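Short chain dehydrogenase (PDB 3G1T) probably catalyses NAD(P)-dependent oxidation or reduction, as other short-chain dehydrogenases with a Rossmann fold do. Local coordinates at residues A[41-55]-A[64-76]. Sequence-based numbering, arbitrary orientation.
Sequences VILLGRNEEKLRRVA and VQPQWFTLDLLTC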
# COMPACT_ATOMS: atom_id res chain seq x y z
N VAL A 41 -9.96 17.92 -22.56
CA VAL A 41 -9.21 17.64 -21.33
C VAL A 41 -9.95 18.36 -20.21
O VAL A 41 -10.53 19.42 -20.45
CB VAL A 41 -7.72 18.11 -21.48
CG1 VAL A 41 -7.00 18.04 -20.15
CG2 VAL A 41 -6.99 17.26 -22.54
N ILE A 42 -9.99 17.74 -19.05
CA ILE A 42 -10.53 18.27 -17.82
C ILE A 42 -9.35 18.22 -16.86
O ILE A 42 -8.70 17.16 -16.64
CB ILE A 42 -11.68 17.42 -17.27
CG1 ILE A 42 -12.83 17.33 -18.29
CG2 ILE A 42 -12.33 18.12 -16.08
CD1 ILE A 42 -13.75 16.13 -17.91
N LEU A 43 -9.10 19.38 -16.23
CA LEU A 43 -7.94 19.51 -15.34
C LEU A 43 -8.39 19.44 -13.90
O LEU A 43 -9.39 20.04 -13.57
CB LEU A 43 -7.30 20.91 -15.45
CG LEU A 43 -7.07 21.40 -16.87
CD1 LEU A 43 -6.42 22.80 -16.90
CD2 LEU A 43 -6.20 20.46 -17.59
N LEU A 44 -7.65 18.72 -13.07
CA LEU A 44 -7.85 18.78 -11.64
C LEU A 44 -6.55 19.07 -10.90
O LEU A 44 -5.45 18.52 -11.21
CB LEU A 44 -8.48 17.50 -11.12
CG LEU A 44 -9.03 17.37 -9.71
CD1 LEU A 44 -10.12 16.37 -9.84
CD2 LEU A 44 -7.92 16.85 -8.74
N GLY A 45 -6.67 19.94 -9.91
CA GLY A 45 -5.52 20.32 -9.09
C GLY A 45 -5.90 21.06 -7.83
O GLY A 45 -7.09 21.18 -7.50
N ARG A 46 -4.85 21.45 -7.10
CA ARG A 46 -4.93 22.16 -5.79
C ARG A 46 -5.24 23.64 -5.97
O ARG A 46 -6.26 24.14 -5.47
CB ARG A 46 -3.60 22.03 -5.06
CG ARG A 46 -3.54 21.06 -3.93
CD ARG A 46 -2.16 20.43 -3.93
NE ARG A 46 -2.01 19.39 -2.91
CZ ARG A 46 -2.49 18.13 -2.97
NH1 ARG A 46 -3.20 17.68 -4.02
NH2 ARG A 46 -2.24 17.31 -1.94
N ASN A 47 -4.37 24.33 -6.72
CA ASN A 47 -4.53 25.79 -6.93
C ASN A 47 -5.34 26.33 -8.12
O ASN A 47 -4.94 26.22 -9.26
CB ASN A 47 -3.19 26.51 -6.92
CG ASN A 47 -3.38 28.01 -6.76
OD1 ASN A 47 -3.64 28.49 -5.65
ND2 ASN A 47 -3.35 28.74 -7.88
N GLU A 48 -6.44 26.99 -7.82
CA GLU A 48 -7.29 27.59 -8.83
C GLU A 48 -6.56 28.42 -9.92
O GLU A 48 -6.75 28.18 -11.14
CB GLU A 48 -8.37 28.38 -8.13
CG GLU A 48 -9.19 29.24 -9.00
CD GLU A 48 -10.45 29.69 -8.29
OE1 GLU A 48 -11.38 28.86 -8.20
OE2 GLU A 48 -10.53 30.86 -7.86
N GLU A 49 -5.76 29.42 -9.52
CA GLU A 49 -5.08 30.28 -10.52
C GLU A 49 -4.03 29.52 -11.38
O GLU A 49 -3.89 29.81 -12.58
CB GLU A 49 -4.46 31.55 -9.90
CG GLU A 49 -5.47 32.65 -9.44
CD GLU A 49 -6.26 33.39 -10.55
OE1 GLU A 49 -7.15 34.16 -10.16
OE2 GLU A 49 -5.99 33.26 -11.76
N LYS A 50 -3.33 28.55 -10.78
CA LYS A 50 -2.36 27.71 -11.53
C LYS A 50 -3.07 26.83 -12.60
O LYS A 50 -2.56 26.64 -13.70
CB LYS A 50 -1.56 26.81 -10.56
CG LYS A 50 -0.43 27.49 -9.81
CD LYS A 50 0.88 26.70 -10.02
CE LYS A 50 1.74 26.66 -8.75
NZ LYS A 50 3.10 26.05 -8.98
N LEU A 51 -4.27 26.34 -12.26
CA LEU A 51 -5.12 25.60 -13.20
C LEU A 51 -5.63 26.49 -14.27
O LEU A 51 -5.71 26.06 -15.42
CB LEU A 51 -6.34 24.95 -12.51
CG LEU A 51 -6.18 23.70 -11.62
CD1 LEU A 51 -7.46 23.46 -10.84
CD2 LEU A 51 -5.76 22.46 -12.36
N ARG A 52 -6.01 27.71 -13.91
CA ARG A 52 -6.56 28.62 -14.89
C ARG A 52 -5.46 28.79 -15.93
O ARG A 52 -5.74 28.81 -17.10
CB ARG A 52 -7.01 29.97 -14.27
CG ARG A 52 -7.63 30.98 -15.33
CD ARG A 52 -8.02 32.39 -14.78
NE ARG A 52 -6.87 33.02 -14.18
CZ ARG A 52 -5.88 33.57 -14.87
NH1 ARG A 52 -5.87 33.58 -16.21
NH2 ARG A 52 -4.86 34.09 -14.20
N ARG A 53 -4.20 28.88 -15.49
CA ARG A 53 -3.07 29.20 -16.41
C ARG A 53 -2.87 28.08 -17.41
O ARG A 53 -2.62 28.31 -18.58
CB ARG A 53 -1.76 29.48 -15.64
CG ARG A 53 -0.48 29.46 -16.48
CD ARG A 53 0.78 29.78 -15.64
NE ARG A 53 0.77 31.17 -15.15
CZ ARG A 53 0.90 31.54 -13.87
NH1 ARG A 53 1.08 30.62 -12.91
NH2 ARG A 53 0.85 32.83 -13.56
N VAL A 54 -3.00 26.84 -16.94
CA VAL A 54 -2.80 25.71 -17.86
C VAL A 54 -3.98 25.66 -18.83
O VAL A 54 -3.83 25.46 -20.09
CB VAL A 54 -2.63 24.36 -17.07
CG1 VAL A 54 -2.57 23.25 -18.02
CG2 VAL A 54 -1.34 24.36 -16.22
N ALA A 55 -5.17 25.84 -18.28
CA ALA A 55 -6.35 25.81 -19.14
C ALA A 55 -6.29 26.91 -20.21
O ALA A 55 -6.76 26.71 -21.31
CB ALA A 55 -7.63 25.91 -18.34
N VAL A 64 -10.86 26.38 -27.35
CA VAL A 64 -11.96 26.08 -26.39
C VAL A 64 -11.31 25.90 -25.01
O VAL A 64 -10.43 25.03 -24.86
CB VAL A 64 -12.68 24.73 -26.70
CG1 VAL A 64 -14.01 24.66 -25.91
CG2 VAL A 64 -12.90 24.51 -28.22
N GLN A 65 -11.75 26.67 -24.01
CA GLN A 65 -11.16 26.59 -22.67
C GLN A 65 -11.62 25.35 -21.88
O GLN A 65 -12.83 25.20 -21.64
CB GLN A 65 -11.31 27.92 -21.85
CG GLN A 65 -10.38 27.96 -20.60
CD GLN A 65 -10.44 29.27 -19.79
OE1 GLN A 65 -10.49 30.36 -20.36
NE2 GLN A 65 -10.38 29.16 -18.45
N PRO A 66 -10.67 24.48 -21.47
CA PRO A 66 -10.91 23.27 -20.65
C PRO A 66 -11.54 23.61 -19.37
O PRO A 66 -11.27 24.67 -18.78
CB PRO A 66 -9.50 22.76 -20.34
CG PRO A 66 -8.70 23.24 -21.45
CD PRO A 66 -9.24 24.56 -21.86
N GLN A 67 -12.38 22.71 -18.88
CA GLN A 67 -12.89 22.87 -17.54
C GLN A 67 -11.89 22.38 -16.52
O GLN A 67 -11.09 21.49 -16.79
CB GLN A 67 -14.22 22.16 -17.37
CG GLN A 67 -15.39 23.07 -17.84
CD GLN A 67 -16.76 22.50 -17.53
OE1 GLN A 67 -17.67 22.56 -18.37
NE2 GLN A 67 -16.91 21.91 -16.33
N TRP A 68 -11.88 23.01 -15.37
CA TRP A 68 -11.00 22.60 -14.30
C TRP A 68 -11.77 22.49 -13.00
O TRP A 68 -12.83 23.02 -12.87
CB TRP A 68 -9.77 23.53 -14.16
CG TRP A 68 -10.11 25.01 -14.15
CD1 TRP A 68 -10.14 25.86 -15.22
CD2 TRP A 68 -10.46 25.80 -13.00
NE1 TRP A 68 -10.47 27.13 -14.81
CE2 TRP A 68 -10.69 27.12 -13.46
CE3 TRP A 68 -10.61 25.52 -11.64
CZ2 TRP A 68 -11.06 28.16 -12.59
CZ3 TRP A 68 -10.98 26.55 -10.78
CH2 TRP A 68 -11.21 27.86 -11.26
N PHE A 69 -11.18 21.78 -12.05
CA PHE A 69 -11.76 21.61 -10.74
C PHE A 69 -10.66 21.72 -9.76
O PHE A 69 -9.59 21.10 -9.93
CB PHE A 69 -12.28 20.20 -10.57
CG PHE A 69 -13.41 19.94 -11.41
CD1 PHE A 69 -14.66 20.33 -10.99
CD2 PHE A 69 -13.24 19.40 -12.69
CE1 PHE A 69 -15.75 20.15 -11.80
CE2 PHE A 69 -14.32 19.21 -13.52
CZ PHE A 69 -15.60 19.58 -13.08
N THR A 70 -10.93 22.43 -8.68
CA THR A 70 -9.95 22.43 -7.60
C THR A 70 -10.38 21.31 -6.65
O THR A 70 -11.55 21.18 -6.31
CB THR A 70 -9.88 23.77 -6.95
OG1 THR A 70 -11.22 24.17 -6.69
CG2 THR A 70 -9.23 24.81 -7.92
N LEU A 71 -9.44 20.43 -6.30
CA LEU A 71 -9.68 19.35 -5.29
C LEU A 71 -8.38 19.14 -4.56
O LEU A 71 -7.33 18.94 -5.20
CB LEU A 71 -10.15 18.03 -5.91
CG LEU A 71 -10.59 16.85 -5.00
CD1 LEU A 71 -11.98 16.97 -4.37
CD2 LEU A 71 -10.46 15.55 -5.74
N ASP A 72 -8.44 19.18 -3.23
CA ASP A 72 -7.25 18.95 -2.40
C ASP A 72 -7.33 17.52 -1.89
O ASP A 72 -8.15 17.21 -1.05
CB ASP A 72 -7.23 19.92 -1.23
CG ASP A 72 -5.88 19.97 -0.49
OD1 ASP A 72 -5.64 21.01 0.17
OD2 ASP A 72 -5.06 19.03 -0.54
N LEU A 73 -6.48 16.66 -2.43
CA LEU A 73 -6.56 15.22 -2.19
C LEU A 73 -6.22 14.90 -0.75
O LEU A 73 -6.73 13.90 -0.16
CB LEU A 73 -5.62 14.47 -3.13
CG LEU A 73 -6.02 14.34 -4.63
CD1 LEU A 73 -5.06 13.44 -5.33
CD2 LEU A 73 -7.45 13.89 -4.91
N LEU A 74 -5.40 15.77 -0.16
CA LEU A 74 -5.02 15.61 1.28
C LEU A 74 -6.19 15.67 2.20
O LEU A 74 -6.23 14.98 3.22
CB LEU A 74 -3.94 16.60 1.71
CG LEU A 74 -3.31 16.43 3.09
CD1 LEU A 74 -2.73 15.02 3.29
CD2 LEU A 74 -2.23 17.59 3.40
N THR A 75 -7.16 16.53 1.87
CA THR A 75 -8.26 16.83 2.80
C THR A 75 -9.63 16.41 2.26
O THR A 75 -10.61 16.47 2.99
CB THR A 75 -8.33 18.34 3.17
OG1 THR A 75 -8.70 19.09 2.02
CG2 THR A 75 -7.01 18.89 3.75
N CYS A 76 -9.69 15.97 1.01
CA CYS A 76 -11.01 15.72 0.41
C CYS A 76 -11.75 14.53 1.02
O CYS A 76 -11.14 13.55 1.49
CB CYS A 76 -10.96 15.60 -1.13
SG CYS A 76 -10.20 14.05 -1.71
O HOH W 1 -13.12 20.41 -20.79
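Leu43 and Phe69 join neighbouring parallel strands in a beta-alpha-beta unit of the Rossmann fold, in which strand 40-45, helix 48-62 and the outermost strand 67-70 follow in turn. The unit illustrates how a parallel edge strand is held both by its neighbour and by the connecting helix. Four backbone hydrogen bonds supply the first hold: Leu43 N to Gln67 O, Phe69 N to Leu43 O (2.9 Å), Gly45 N to Phe69 O, and Leu71 N to Gly45 O (2.7 Å). Near Pro66, a water accepts from Gln67 N and donates to Val41 O, linking the two backbones.

Apolar packing lies on both faces of this strand pair. Trp68 rises toward the helix with CG wedged between its backbone N and carbonyl carbon (chi1 49°), and Leu51 CB sits over one face of the indole, displaced toward the rim. Ala55 CB approaches Trp68 CD1 at 4.0 Å, while Leu51 CD1 reaches Thr70 CG2 at 3.7 Å. On the other face, Ile42 CG2 meets the Phe69 ring at its edge, in plane, 3.4 Å from CE2, and helix 78-91 also packs against this phenyl. Leu44 CD2 rests on Leu71 CB.

Charge enters beyond the strands. Asp72 OD2, which accepts from Leu74 N in an Asx turn, lies over one face of the Arg46 guanidinium, 3.6 Å from NH2, a salt bridge in which no N-H points at the oxygen.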